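Local coordinates for cell wall surface anchor family protein (Streptococcus agalactiae serogroup V, PDB 3TW0) that serves as the adhesive tip pilin of streptococcal pili and probably attaches the bacterium to host surfaces through a magnesium-binding von Willebrand factor A-type domain, at residues A[245-250]-A[273-278]; A[102-107]-A[121-126]; A[190-195]-A[291-296]. The protein carries 2 engineered substitutions. One frame throughout, in Å; residues are numbered along the deposited sequence.

Overall arrangement
Contact 2 comes first along the chain, between strands 55-61 and 165-172 of the parallel vWFA sheet, where a loop meets the end of helix 114-122. Contacts 1 and 3 both belong to the long insertion between strands 165-172 and 319-324, with contact 1 nested inside the loop that contact 3 closes; their centres are about 26 Å apart. Contact 2 lies on the opposite side of the chain's centre, about 37 Å from contact 1 and about 42 Å from contact 3, centre to centre. Contact 1 pairs strand 249-251 with strand 271-276, which itself pairs with strand 70-78; contact 3 ties a loop to helix 192-201. Contact 2 thus belongs to the metal-binding domain, while contacts 1 and 3 organise the insertion, away from the annotated sites.

Contact 1 of 3, residues A[245-250]-A[273-278]; sequences TTQAAY and YLYWRD
One face of the Y273 ring takes the methyl of A249, whose CB sits 4.1 Å from the ring centroid in a CH-pi contact displaced toward the rim, and CG of Q247 approaches the edge of the same ring. The Y275 ring offers a face to the Q247 amide: NE2 lies 3.5 Å from Y275 CE1, again nearer the rim than the centre. This is an antiparallel beta pairing in which strand 249-251 runs beside strand 271-276, part of an antiparallel sheet separate from the parallel core of the vWFA fold. A249 and Y273 form a non-hydrogen-bonded pair with both side chains on one face, which is why the methyl can settle on the ring. Just beyond the pair, L274 N gives a nearly straight bond of 3.2 Å to A248 O. Q247 continues the pairing with its side chain. A chi1 of 164° sets CG anti to the backbone N, and the chain stays extended beyond it, reaching L274, where Q247 NE2 donates to L274 O at 2.7 Å, bent to 142° at the hydrogen and coming from well above the carbonyl plane. The amide and the Y273 ring are turned 69° apart. On the other side of the strand L274 is buried, and its branches divide the work: CD1 lies against the backbone at A249, 4.0 Å from A249 C, with A248 CB a little farther off, while V77 and L85 of neighbouring strands also touch this side chain. The second branch, L274 CD2, meets Y250 CB at 3.9 Å.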
loop_
_atom_site.group_PDB
_atom_site.type_symbol
_atom_site.label_atom_id
_atom_site.label_comp_id
_atom_site.label_asym_id
_atom_site.label_seq_id
_atom_site.Cartn_x
_atom_site.Cartn_y
_atom_site.Cartn_z
ATOM N N THR A 245 1.169 -28.623 -2.213
ATOM C CA THR A 245 1.749 -28.544 -3.540
ATOM C C THR A 245 0.641 -28.537 -4.598
ATOM O O THR A 245 0.870 -28.220 -5.771
ATOM C CB THR A 245 2.702 -29.763 -3.759
ATOM O OG1 THR A 245 2.769 -30.103 -5.146
ATOM C CG2 THR A 245 2.214 -30.998 -2.985
ATOM N N THR A 246 -0.560 -28.904 -4.172
ATOM C CA THR A 246 -1.629 -29.219 -5.097
ATOM C C THR A 246 -2.651 -28.086 -5.102
ATOM O O THR A 246 -2.880 -27.443 -4.069
ATOM C CB THR A 246 -2.263 -30.624 -4.794
ATOM O OG1 THR A 246 -3.657 -30.474 -4.508
ATOM C CG2 THR A 246 -1.593 -31.313 -3.594
ATOM N N GLN A 247 -3.225 -27.818 -6.276
ATOM C CA GLN A 247 -4.113 -26.658 -6.469
ATOM C C GLN A 247 -5.402 -26.839 -5.679
ATOM O O GLN A 247 -5.989 -27.909 -5.729
ATOM C CB GLN A 247 -4.412 -26.438 -7.964
ATOM C CG GLN A 247 -5.611 -25.522 -8.228
ATOM C CD GLN A 247 -5.716 -25.018 -9.654
ATOM O OE1 GLN A 247 -5.289 -25.677 -10.609
ATOM N NE2 GLN A 247 -6.304 -23.842 -9.806
ATOM N N ALA A 248 -5.838 -25.802 -4.956
ATOM C CA ALA A 248 -7.131 -25.843 -4.269
ATOM C C ALA A 248 -8.302 -25.716 -5.220
ATOM O O ALA A 248 -8.168 -25.212 -6.337
ATOM C CB ALA A 248 -7.222 -24.783 -3.174
ATOM N N ALA A 249 -9.453 -26.190 -4.768
ATOM C CA ALA A 249 -10.677 -26.112 -5.533
ATOM C C ALA A 249 -11.870 -25.755 -4.632
ATOM O O ALA A 249 -11.829 -25.929 -3.417
ATOM C CB ALA A 249 -10.918 -27.419 -6.272
ATOM N N TYR A 250 -12.922 -25.234 -5.235
ATOM C CA TYR A 250 -14.140 -24.889 -4.525
ATOM C C TYR A 250 -15.189 -25.908 -4.953
ATOM O O TYR A 250 -15.620 -25.910 -6.114
ATOM C CB TYR A 250 -14.572 -23.489 -4.959
ATOM C CG TYR A 250 -15.838 -22.940 -4.345
ATOM C CD1 TYR A 250 -15.790 -22.174 -3.194
ATOM C CD2 TYR A 250 -17.067 -23.138 -4.949
ATOM C CE1 TYR A 250 -16.928 -21.650 -2.638
ATOM C CE2 TYR A 250 -18.234 -22.610 -4.399
ATOM C CZ TYR A 250 -18.152 -21.876 -3.237
ATOM O OH TYR A 250 -19.296 -21.353 -2.676
ATOM N N TYR A 273 -11.748 -24.831 -9.898
ATOM C CA TYR A 273 -10.341 -24.758 -9.516
ATOM C C TYR A 273 -9.977 -23.286 -9.380
ATOM O O TYR A 273 -10.382 -22.466 -10.217
ATOM C CB TYR A 273 -9.461 -25.512 -10.519
ATOM C CG TYR A 273 -9.623 -26.996 -10.310
ATOM C CD1 TYR A 273 -10.695 -27.704 -10.905
ATOM C CD2 TYR A 273 -8.763 -27.693 -9.444
ATOM C CE1 TYR A 273 -10.873 -29.091 -10.673
ATOM C CE2 TYR A 273 -8.929 -29.061 -9.208
ATOM C CZ TYR A 273 -9.985 -29.754 -9.825
ATOM O OH TYR A 273 -10.133 -31.104 -9.580
ATOM N N LEU A 274 -9.242 -22.972 -8.311
ATOM C CA LEU A 274 -9.019 -21.604 -7.843
ATOM C C LEU A 274 -7.676 -21.012 -8.290
ATOM O O LEU A 274 -6.633 -21.683 -8.245
ATOM C CB LEU A 274 -9.150 -21.547 -6.316
ATOM C CG LEU A 274 -10.527 -22.016 -5.795
ATOM C CD1 LEU A 274 -10.520 -22.048 -4.315
ATOM C CD2 LEU A 274 -11.703 -21.146 -6.316
ATOM N N TYR A 275 -7.742 -19.757 -8.739
ATOM C CA TYR A 275 -6.592 -18.962 -9.142
ATOM C C TYR A 275 -6.652 -17.648 -8.375
ATOM O O TYR A 275 -7.744 -17.151 -8.012
ATOM C CB TYR A 275 -6.638 -18.649 -10.663
ATOM C CG TYR A 275 -6.589 -19.875 -11.554
ATOM C CD1 TYR A 275 -7.674 -20.737 -11.634
ATOM C CD2 TYR A 275 -5.458 -20.170 -12.304
ATOM C CE1 TYR A 275 -7.637 -21.867 -12.411
ATOM C CE2 TYR A 275 -5.415 -21.316 -13.113
ATOM C CZ TYR A 275 -6.516 -22.145 -13.153
ATOM O OH TYR A 275 -6.510 -23.265 -13.917
ATOM N N TRP A 276 -5.478 -17.075 -8.127
ATOM C CA TRP A 276 -5.395 -15.733 -7.605
ATOM C C TRP A 276 -6.041 -14.835 -8.659
ATOM O O TRP A 276 -5.914 -15.099 -9.856
ATOM C CB TRP A 276 -3.928 -15.357 -7.444
ATOM C CG TRP A 276 -3.179 -16.258 -6.499
ATOM C CD1 TRP A 276 -2.157 -17.101 -6.798
ATOM C CD2 TRP A 276 -3.406 -16.384 -5.096
ATOM N NE1 TRP A 276 -1.728 -17.752 -5.667
ATOM C CE2 TRP A 276 -2.483 -17.326 -4.607
ATOM C CE3 TRP A 276 -4.310 -15.788 -4.202
ATOM C CZ2 TRP A 276 -2.425 -17.682 -3.259
ATOM C CZ3 TRP A 276 -4.252 -16.145 -2.869
ATOM C CH2 TRP A 276 -3.309 -17.077 -2.410
ATOM N N ARG A 277 -6.753 -13.799 -8.235
ATOM C CA ARG A 277 -7.286 -12.832 -9.198
ATOM C C ARG A 277 -6.081 -12.147 -9.864
ATOM O O ARG A 277 -5.008 -12.022 -9.231
ATOM C CB ARG A 277 -8.186 -11.828 -8.491
ATOM C CG ARG A 277 -9.425 -12.439 -7.886
ATOM C CD ARG A 277 -10.361 -11.363 -7.324
ATOM N NE ARG A 277 -10.940 -10.599 -8.406
ATOM C CZ ARG A 277 -11.892 -9.676 -8.299
ATOM N NH1 ARG A 277 -12.441 -9.364 -7.139
ATOM N NH2 ARG A 277 -12.311 -9.067 -9.388
ATOM N N ASP A 278 -6.235 -11.753 -11.131
ATOM C CA ASP A 278 -5.096 -11.365 -11.967
ATOM C C ASP A 278 -4.354 -10.085 -11.547
ATOM O O ASP A 278 -3.223 -9.836 -11.999
ATOM C CB ASP A 278 -5.438 -11.374 -13.467
ATOM C CG ASP A 278 -6.441 -10.287 -13.872
ATOM O OD1 ASP A 278 -6.444 -9.184 -13.303
ATOM O OD2 ASP A 278 -7.222 -10.546 -14.800
#

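Contact 2 of 3, residues A[102-107]-A[121-126]; sequences THNYSY and KSRIPK
R123 leaves its backbone with CG anti to the carbonyl carbon and then runs straight, chi2 -172° and chi3 -169° placing CD and NE along an extended chain that carries the guanidinium past N104 to S106. Within the vWFA domain, the loop that follows strand 97-101 here packs against the chain leaving helix 114-122. R123 NH1 donates to S106 O at 2.7 Å; the carbonyl oxygen lies almost in the guanidinium plane, NH1 sits close to the line of the C=O bond, and the bond is fairly straight at the hydrogen. N104 ND2 sits over the centre of one guanidinium face, 3.4 Å from R123 CZ, with the amide and guanidinium planes 39° apart. The other end of that amide is held, though weakly, because N104 OD1 accepts from S106 N. The aliphatic part of the arginine also touches the loop backbone, with R123 CD 3.4 Å from N104 O. Two residues further on, P125 covers Y105. Its CB stands over the middle of the ring, 3.6 Å from the centroid, in a CH-pi contact, and H103 CB occupies the centre of the opposite face, so the aromatic ring is sandwiched between two aliphatic groups. N19 touches both Y105 and P125; it is flanked by S20, a ligand of the bound magnesium, and by D18, a magnesium-binding residue that does not hold the ion in this model. With the P125 side chain about 13 Å from that ion, the contact is second-shell at most, by way of N19. Beside this ring the backbones come close too: Y105 CA approaches R123 O to 3.3 Å in a CA-H...O contact.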
loop_
_atom_site.group_PDB
_atom_site.type_symbol
_atom_site.label_atom_id
_atom_site.label_comp_id
_atom_site.label_asym_id
_atom_site.label_seq_id
_atom_site.Cartn_x
_atom_site.Cartn_y
_atom_site.Cartn_z
ATOM N N THR A 102 -14.591 4.546 6.001
ATOM C CA THR A 102 -13.322 4.391 6.730
ATOM C C THR A 102 -13.405 5.186 8.013
ATOM O O THR A 102 -14.192 6.115 8.098
ATOM C CB THR A 102 -12.118 4.918 5.891
ATOM O OG1 THR A 102 -12.368 6.270 5.486
ATOM C CG2 THR A 102 -11.884 4.031 4.631
ATOM N N HIS A 103 -12.612 4.809 9.010
ATOM C CA HIS A 103 -12.324 5.668 10.144
ATOM C C HIS A 103 -11.668 6.968 9.650
ATOM O O HIS A 103 -10.892 6.962 8.701
ATOM C CB HIS A 103 -11.291 4.995 11.054
ATOM C CG HIS A 103 -11.742 3.708 11.678
ATOM N ND1 HIS A 103 -12.846 3.621 12.504
ATOM C CD2 HIS A 103 -11.200 2.467 11.643
ATOM C CE1 HIS A 103 -12.969 2.380 12.940
ATOM N NE2 HIS A 103 -11.989 1.658 12.426
ATOM N N ASN A 104 -11.951 8.069 10.325
ATOM C CA ASN A 104 -11.284 9.342 10.042
ATOM C C ASN A 104 -10.089 9.454 10.960
ATOM O O ASN A 104 -10.164 10.005 12.064
ATOM C CB ASN A 104 -12.211 10.531 10.251
ATOM C CG ASN A 104 -11.605 11.834 9.765
ATOM O OD1 ASN A 104 -10.467 11.860 9.298
ATOM N ND2 ASN A 104 -12.391 12.906 9.800
ATOM N N TYR A 105 -8.971 8.907 10.486
ATOM C CA TYR A 105 -7.752 8.927 11.258
ATOM C C TYR A 105 -6.781 9.953 10.651
ATOM O O TYR A 105 -5.572 9.930 10.920
ATOM C CB TYR A 105 -7.129 7.519 11.300
ATOM C CG TYR A 105 -7.858 6.483 12.163
ATOM C CD1 TYR A 105 -8.659 6.853 13.254
ATOM C CD2 TYR A 105 -7.697 5.133 11.904
ATOM C CE1 TYR A 105 -9.299 5.873 14.041
ATOM C CE2 TYR A 105 -8.322 4.157 12.659
ATOM C CZ TYR A 105 -9.107 4.525 13.730
ATOM O OH TYR A 105 -9.698 3.529 14.466
ATOM N N SER A 106 -7.321 10.862 9.841
ATOM C CA SER A 106 -6.476 11.815 9.119
ATOM C C SER A 106 -6.770 13.283 9.488
ATOM O O SER A 106 -7.875 13.625 9.954
ATOM C CB SER A 106 -6.592 11.580 7.616
ATOM O OG SER A 106 -6.056 10.296 7.276
ATOM N N TYR A 107 -5.748 14.122 9.310
ATOM C CA TYR A 107 -5.914 15.571 9.274
ATOM C C TYR A 107 -5.193 16.131 8.051
ATOM O O TYR A 107 -3.973 16.250 8.041
ATOM C CB TYR A 107 -5.432 16.244 10.556
ATOM C CG TYR A 107 -6.126 17.555 10.770
ATOM C CD1 TYR A 107 -7.295 17.616 11.534
ATOM C CD2 TYR A 107 -5.665 18.726 10.168
ATOM C CE1 TYR A 107 -7.965 18.791 11.716
ATOM C CE2 TYR A 107 -6.351 19.931 10.341
ATOM C CZ TYR A 107 -7.504 19.936 11.125
ATOM O OH TYR A 107 -8.209 21.094 11.337
ATOM N N LYS A 121 -4.209 15.064 16.760
ATOM C CA LYS A 121 -3.720 14.102 17.732
ATOM C C LYS A 121 -4.834 13.168 18.269
ATOM O O LYS A 121 -4.557 12.008 18.549
ATOM C CB LYS A 121 -3.004 14.805 18.887
ATOM C CG LYS A 121 -1.742 15.589 18.518
ATOM C CD LYS A 121 -1.100 16.200 19.773
ATOM C CE LYS A 121 -0.456 15.093 20.585
ATOM N NZ LYS A 121 0.016 15.493 21.968
ATOM N N SER A 122 -6.072 13.667 18.383
ATOM C CA SER A 122 -7.229 12.833 18.780
ATOM C C SER A 122 -7.567 11.778 17.711
ATOM O O SER A 122 -8.177 10.743 17.995
ATOM C CB SER A 122 -8.469 13.695 19.060
ATOM O OG SER A 122 -9.154 14.061 17.854
ATOM N N ARG A 123 -7.165 12.039 16.477
ATOM C CA ARG A 123 -7.437 11.111 15.388
ATOM C C ARG A 123 -6.339 10.043 15.158
ATOM O O ARG A 123 -6.485 9.176 14.280
ATOM C CB ARG A 123 -7.678 11.900 14.125
ATOM C CG ARG A 123 -9.015 12.611 14.137
ATOM C CD ARG A 123 -9.270 13.216 12.800
ATOM N NE ARG A 123 -10.407 14.118 12.853
ATOM C CZ ARG A 123 -10.689 15.020 11.923
ATOM N NH1 ARG A 123 -9.917 15.169 10.868
ATOM N NH2 ARG A 123 -11.760 15.778 12.051
ATOM N N ILE A 124 -5.276 10.090 15.961
ATOM C CA ILE A 124 -4.190 9.124 15.862
ATOM C C ILE A 124 -4.663 7.763 16.419
ATOM O O ILE A 124 -4.856 7.627 17.614
ATOM C CB ILE A 124 -2.936 9.620 16.645
ATOM C CG1 ILE A 124 -2.296 10.847 15.989
ATOM C CG2 ILE A 124 -1.879 8.529 16.786
ATOM C CD1 ILE A 124 -1.299 11.536 16.911
ATOM N N PRO A 125 -4.844 6.748 15.556
ATOM C CA PRO A 125 -5.167 5.423 16.102
ATOM C C PRO A 125 -3.969 4.774 16.835
ATOM O O PRO A 125 -2.794 5.077 16.535
ATOM C CB PRO A 125 -5.493 4.620 14.852
ATOM C CG PRO A 125 -4.575 5.214 13.798
ATOM C CD PRO A 125 -4.661 6.709 14.086
ATOM N N LYS A 126 -4.280 3.868 17.768
ATOM C CA LYS A 126 -3.292 3.142 18.558
ATOM C C LYS A 126 -3.487 1.651 18.315
ATOM O O LYS A 126 -2.857 0.809 18.954
ATOM C CB LYS A 126 -3.469 3.470 20.055
ATOM C CG LYS A 126 -3.296 4.970 20.412
ATOM C CD LYS A 126 -1.827 5.378 20.392
ATOM C CE LYS A 126 -1.615 6.837 20.803
ATOM N NZ LYS A 126 -1.739 7.025 22.275
#

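Contact 3 of 3, residues A[190-195]-A[291-296]; sequences TSYQNQ and KVSATK
The first turn of helix 192-201, N-capped by S191, here receives a second hydroxyl from the loop 291-296, within the long insertion of the vWFA fold. S191 OG, the cap, accepts from N194 N at 3.0 Å. T295 of the loop brings the other hydroxyl: its OG1 accepts from Q193 N at 2.8 Å, the bond bent to 144° at the hydrogen. Backbone N-H groups of the first turn have no acceptor within the helix itself, and the threonine oxygen serves one of them. It also lies against Y192 CB and Q193 CB. The loop is shaped by an ST turn in which S293 OG accepts from T295 N and donates in turn to K296 O. The same serine lies against Y192, obliquely to the ring, with S293 OG 3.3 Å from Y192 CD2 and S293 CB close beside it, while F184 meets the tyrosine ring with its plane nearly perpendicular. Q193 and K296 both bend at chi2, near 65°, which folds each chain back beyond CG; Q193 OE1 comes to 3.4 Å from K296 CD. Their polar ends have further partners: K296 NZ forms a salt bridge with E303 and a cation-pi contact with F196, and Q193 NE2 bonds to N197. A water links the two tips, accepting from K296 NZ at 2.7 Å and from Q193 NE2 at 3.2 Å.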
loop_
_atom_site.group_PDB
_atom_site.type_symbol
_atom_site.label_atom_id
_atom_site.label_comp_id
_atom_site.label_asym_id
_atom_site.label_seq_id
_atom_site.Cartn_x
_atom_site.Cartn_y
_atom_site.Cartn_z
ATOM N N THR A 190 7.328 -3.208 -29.305
ATOM C CA THR A 190 8.382 -2.849 -28.351
ATOM C C THR A 190 8.319 -3.771 -27.134
ATOM O O THR A 190 7.237 -3.916 -26.522
ATOM C CB THR A 190 8.245 -1.405 -27.890
ATOM O OG1 THR A 190 8.314 -0.529 -29.022
ATOM C CG2 THR A 190 9.342 -1.034 -26.897
ATOM N N SER A 191 9.443 -4.432 -26.813
ATOM C CA SER A 191 9.499 -5.337 -25.655
ATOM C C SER A 191 9.126 -4.598 -24.375
ATOM O O SER A 191 9.333 -3.395 -24.262
ATOM C CB SER A 191 10.903 -5.943 -25.474
ATOM O OG SER A 191 11.786 -4.947 -25.005
ATOM N N TYR A 192 8.616 -5.330 -23.388
ATOM C CA TYR A 192 8.311 -4.700 -22.113
ATOM C C TYR A 192 9.559 -4.068 -21.464
ATOM O O TYR A 192 9.462 -2.995 -20.865
ATOM C CB TYR A 192 7.610 -5.687 -21.168
ATOM C CG TYR A 192 6.219 -6.058 -21.625
ATOM C CD1 TYR A 192 5.235 -5.051 -21.786
ATOM C CD2 TYR A 192 5.858 -7.403 -21.869
ATOM C CE1 TYR A 192 3.930 -5.369 -22.208
ATOM C CE2 TYR A 192 4.533 -7.731 -22.275
ATOM C CZ TYR A 192 3.600 -6.694 -22.439
ATOM O OH TYR A 192 2.324 -6.940 -22.824
ATOM N N GLN A 193 10.724 -4.713 -21.603
ATOM C CA GLN A 193 11.955 -4.117 -21.065
ATOM C C GLN A 193 12.246 -2.754 -21.707
ATOM O O GLN A 193 12.524 -1.780 -21.010
ATOM C CB GLN A 193 13.166 -5.051 -21.185
ATOM C CG GLN A 193 14.424 -4.488 -20.469
ATOM C CD GLN A 193 14.228 -4.332 -18.955
ATOM O OE1 GLN A 193 13.892 -5.292 -18.269
ATOM N NE2 GLN A 193 14.437 -3.120 -18.438
ATOM N N ASN A 194 12.163 -2.676 -23.033
ATOM C CA ASN A 194 12.358 -1.397 -23.696
ATOM C C ASN A 194 11.258 -0.393 -23.347
ATOM O O ASN A 194 11.508 0.803 -23.289
ATOM C CB ASN A 194 12.504 -1.568 -25.219
ATOM C CG ASN A 194 13.842 -2.215 -25.621
ATOM O OD1 ASN A 194 14.842 -2.074 -24.916
ATOM N ND2 ASN A 194 13.857 -2.923 -26.758
ATOM N N GLN A 195 10.035 -0.870 -23.099
ATOM C CA GLN A 195 8.950 0.042 -22.685
ATOM C C GLN A 195 9.278 0.615 -21.312
ATOM O O GLN A 195 9.169 1.807 -21.087
ATOM C CB GLN A 195 7.591 -0.675 -22.650
ATOM C CG GLN A 195 7.027 -1.040 -24.022
ATOM C CD GLN A 195 5.571 -1.440 -23.934
ATOM O OE1 GLN A 195 4.796 -0.833 -23.182
ATOM N NE2 GLN A 195 5.204 -2.471 -24.662
ATOM N N LYS A 291 -0.175 -14.721 -21.649
ATOM C CA LYS A 291 1.275 -14.950 -21.677
ATOM C C LYS A 291 1.959 -13.887 -20.830
ATOM O O LYS A 291 1.811 -12.704 -21.116
ATOM C CB LYS A 291 1.816 -14.837 -23.130
ATOM C CG LYS A 291 1.364 -15.954 -24.099
ATOM C CD LYS A 291 0.993 -15.442 -25.541
ATOM C CE LYS A 291 2.197 -15.271 -26.491
ATOM N NZ LYS A 291 2.891 -16.574 -26.802
ATOM N N VAL A 292 2.674 -14.289 -19.778
ATOM C CA VAL A 292 3.443 -13.321 -18.996
ATOM C C VAL A 292 4.583 -12.738 -19.850
ATOM O O VAL A 292 5.043 -13.377 -20.805
ATOM C CB VAL A 292 3.987 -13.913 -17.648
ATOM C CG1 VAL A 292 5.128 -14.927 -17.859
ATOM C CG2 VAL A 292 4.455 -12.794 -16.748
ATOM N N SER A 293 5.010 -11.528 -19.503
ATOM C CA SER A 293 6.139 -10.872 -20.142
ATOM C C SER A 293 7.383 -11.767 -20.165
ATOM O O SER A 293 7.724 -12.403 -19.162
ATOM C CB SER A 293 6.464 -9.578 -19.382
ATOM O OG SER A 293 7.749 -9.089 -19.754
ATOM N N ALA A 294 8.051 -11.821 -21.307
ATOM C CA ALA A 294 9.301 -12.572 -21.438
ATOM C C ALA A 294 10.499 -11.642 -21.247
ATOM O O ALA A 294 11.674 -12.062 -21.383
ATOM C CB ALA A 294 9.364 -13.244 -22.815
ATOM N N THR A 295 10.235 -10.374 -20.970
ATOM C CA THR A 295 11.350 -9.488 -20.598
ATOM C C THR A 295 11.144 -8.882 -19.204
ATOM O O THR A 295 11.310 -9.567 -18.220
ATOM C CB THR A 295 11.664 -8.410 -21.675
ATOM O OG1 THR A 295 10.538 -7.540 -21.835
ATOM C CG2 THR A 295 12.029 -9.037 -23.020
ATOM N N LYS A 296 10.808 -7.597 -19.124
ATOM C CA LYS A 296 10.673 -6.947 -17.829
ATOM C C LYS A 296 9.491 -7.575 -17.100
ATOM O O LYS A 296 8.421 -7.751 -17.721
ATOM C CB LYS A 296 10.389 -5.445 -18.017
ATOM C CG LYS A 296 10.222 -4.642 -16.695
ATOM C CD LYS A 296 11.545 -4.610 -15.896
ATOM C CE LYS A 296 11.300 -4.341 -14.440
ATOM N NZ LYS A 296 12.525 -4.145 -13.600
HETATM O O HOH W 1 14.568 -3.276 -15.197
#